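Local coordinates for Uly1 (Catenovulum maritimum, PDB 7DRQ), which is a polysaccharide lyase of family 24 that cleaves the algal polysaccharide ulvan and binds calcium ions, at residues L201-F206 against H217-S222. Residues are numbered along the deposited sequence; the frame is centred on the assembly and turned at random.
Sequences LTYPTF and HMRQGS
T205 O accepts two bonds from H217: a nearly straight one (173°) from the backbone N at 3.0 Å, and a more bent one from ring atom ND1, also at 3.0 Å. The two donors reach the carbonyl oxygen from opposite faces of its plane. H217 chi1 (75°) sets CG between the residue's own backbone N and carbonyl carbon. The imidazole lies alongside the T205 side chain, both pointing the same way, and H217 CE1 comes within 3.3 Å of T205 CB and also meets T205 CG2. T205 N returns a bond to H217 O. Further along, T202 and R219 form the second hydrogen-bonded pair, R219 N to T202 O at 2.8 Å and T202 N to R219 O; a water lies within reach of T202 OG1 and R219 O and may bridge them. Between the two pairs the register slips by one residue at Y203 and P204, a beta bulge in which Y203 has positive phi. The Y203 ring then lies against the extended R219 side chain: Y203 CD2 lies over one face of the guanidinium, 3.4 Å above its plane and offset toward the rim, the two planes being 52° apart, while T202 CG2 lies over the centre of one face of the ring. The far end of R219 is held by G264 O through NH2, which ties the hairpin to strand 261-269. Elsewhere, selenomethionine M218 bends at chi3 and sets CE 3.8 Å from both L201 CB and P204 CD. L201 CD2 rests on Q220 CB at 3.5 Å, and Q220 OE1 binds R227 of the next strand. Strands 201-208 and 214-220 thus form a bulged antiparallel beta hairpin, the first two strands of a four-stranded up-and-down sheet, consistent with one blade of a beta-propeller in this BNR-repeat family.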
loop_
_atom_site.group_PDB
_atom_site.type_symbol
_atom_site.label_atom_id
_atom_site.label_comp_id
_atom_site.label_asym_id
_atom_site.label_seq_id
_atom_site.Cartn_x
_atom_site.Cartn_y
_atom_site.Cartn_z
ATOM N N LEU A 201 10.907 -7.103 6.119
ATOM C CA LEU A 201 9.616 -6.945 5.453
ATOM C C LEU A 201 9.152 -5.488 5.484
ATOM O O LEU A 201 9.328 -4.787 6.488
ATOM C CB LEU A 201 8.562 -7.849 6.095
ATOM C CG LEU A 201 8.778 -9.365 6.002
ATOM C CD1 LEU A 201 7.671 -10.104 6.733
ATOM C CD2 LEU A 201 8.836 -9.809 4.549
ATOM N N THR A 202 8.526 -5.049 4.385
ATOM C CA THR A 202 7.990 -3.697 4.240
ATOM C C THR A 202 6.714 -3.759 3.399
ATOM O O THR A 202 6.506 -4.697 2.621
ATOM C CB THR A 202 9.014 -2.756 3.574
ATOM O OG1 THR A 202 10.317 -2.962 4.149
ATOM C CG2 THR A 202 8.612 -1.266 3.736
ATOM N N TYR A 203 5.840 -2.757 3.589
ATOM C CA TYR A 203 4.634 -2.505 2.793
ATOM C C TYR A 203 3.547 -3.556 2.964
ATOM O O TYR A 203 3.234 -4.273 2.003
ATOM C CB TYR A 203 4.956 -2.421 1.302
ATOM C CG TYR A 203 5.927 -1.354 0.903
ATOM C CD1 TYR A 203 5.662 -0.009 1.124
ATOM C CD2 TYR A 203 7.115 -1.699 0.285
ATOM C CE1 TYR A 203 6.571 0.964 0.734
ATOM C CE2 TYR A 203 8.021 -0.746 -0.104
ATOM C CZ TYR A 203 7.750 0.577 0.118
ATOM O OH TYR A 203 8.682 1.504 -0.287
ATOM N N PRO A 204 2.925 -3.665 4.140
ATOM C CA PRO A 204 1.811 -4.620 4.303
ATOM C C PRO A 204 0.593 -4.162 3.509
ATOM O O PRO A 204 0.137 -3.025 3.653
ATOM C CB PRO A 204 1.546 -4.601 5.812
ATOM C CG PRO A 204 1.962 -3.195 6.231
ATOM C CD PRO A 204 3.147 -2.848 5.351
ATOM N N THR A 205 0.086 -5.047 2.646
ATOM C CA THR A 205 -1.100 -4.775 1.840
ATOM C C THR A 205 -1.941 -6.039 1.775
ATOM O O THR A 205 -1.499 -7.039 1.201
ATOM C CB THR A 205 -0.726 -4.310 0.429
ATOM O OG1 THR A 205 0.072 -3.126 0.517
ATOM C CG2 THR A 205 -1.994 -3.985 -0.377
ATOM N N PHE A 206 -3.136 -5.991 2.356
ATOM C CA PHE A 206 -4.075 -7.099 2.321
ATOM C C PHE A 206 -4.963 -7.020 1.083
ATOM O O PHE A 206 -5.216 -5.944 0.535
ATOM C CB PHE A 206 -4.983 -7.096 3.555
ATOM C CG PHE A 206 -4.264 -7.231 4.877
ATOM C CD1 PHE A 206 -3.960 -8.489 5.396
ATOM C CD2 PHE A 206 -3.997 -6.104 5.649
ATOM C CE1 PHE A 206 -3.351 -8.612 6.637
ATOM C CE2 PHE A 206 -3.395 -6.219 6.886
ATOM C CZ PHE A 206 -3.065 -7.480 7.385
ATOM N N HIS A 217 0.260 -9.480 1.184
ATOM C CA HIS A 217 1.585 -9.501 0.576
ATOM C C HIS A 217 2.449 -8.372 1.119
ATOM O O HIS A 217 1.953 -7.330 1.547
ATOM C CB HIS A 217 1.544 -9.478 -0.974
ATOM C CG HIS A 217 1.203 -8.150 -1.588
ATOM N ND1 HIS A 217 0.015 -7.495 -1.344
ATOM C CD2 HIS A 217 1.863 -7.403 -2.505
ATOM C CE1 HIS A 217 -0.025 -6.378 -2.055
ATOM N NE2 HIS A 217 1.085 -6.301 -2.769
HETATM N N MSE A 218 3.759 -8.626 1.131
HETATM C CA MSE A 218 4.756 -7.671 1.589
HETATM C C MSE A 218 5.986 -7.815 0.705
HETATM O O MSE A 218 6.142 -8.806 -0.015
HETATM C CB MSE A 218 5.123 -7.881 3.068
HETATM C CG MSE A 218 3.936 -7.748 4.031
HETATM SE SE MSE A 218 4.487 -7.746 5.908
HETATM C CE MSE A 218 5.293 -5.985 5.952
ATOM N N ARG A 219 6.858 -6.826 0.770
ATOM C CA ARG A 219 8.136 -6.884 0.079
ATOM C C ARG A 219 9.188 -7.322 1.077
ATOM O O ARG A 219 9.194 -6.867 2.224
ATOM C CB ARG A 219 8.507 -5.527 -0.521
ATOM C CG ARG A 219 7.604 -5.101 -1.649
ATOM C CD ARG A 219 8.080 -3.811 -2.290
ATOM N NE ARG A 219 6.979 -3.134 -2.974
ATOM C CZ ARG A 219 7.061 -1.917 -3.494
ATOM N NH1 ARG A 219 8.198 -1.231 -3.417
ATOM N NH2 ARG A 219 6.008 -1.390 -4.101
ATOM N N GLN A 220 10.046 -8.242 0.660
ATOM C CA GLN A 220 11.112 -8.723 1.521
ATOM C C GLN A 220 12.455 -8.422 0.877
ATOM O O GLN A 220 12.633 -8.627 -0.327
ATOM C CB GLN A 220 11.001 -10.219 1.784
ATOM C CG GLN A 220 11.914 -10.663 2.933
ATOM C CD GLN A 220 11.700 -12.110 3.334
ATOM O OE1 GLN A 220 11.380 -12.956 2.504
ATOM N NE2 GLN A 220 11.881 -12.400 4.619
ATOM N N GLY A 221 13.392 -7.951 1.687
ATOM C CA GLY A 221 14.750 -7.751 1.214
ATOM C C GLY A 221 15.123 -6.287 1.111
ATOM O O GLY A 221 14.767 -5.482 1.977
ATOM N N SER A 222 15.832 -5.930 0.051
ATOM C CA SER A 222 16.370 -4.588 -0.122
ATOM C C SER A 222 16.082 -4.109 -1.535
ATOM O O SER A 222 15.587 -4.858 -2.379
ATOM C CB SER A 222 17.878 -4.576 0.132
ATOM O OG SER A 222 18.540 -5.184 -0.964
HETATM O O HOH W 1 11.611 -4.826 2.503
#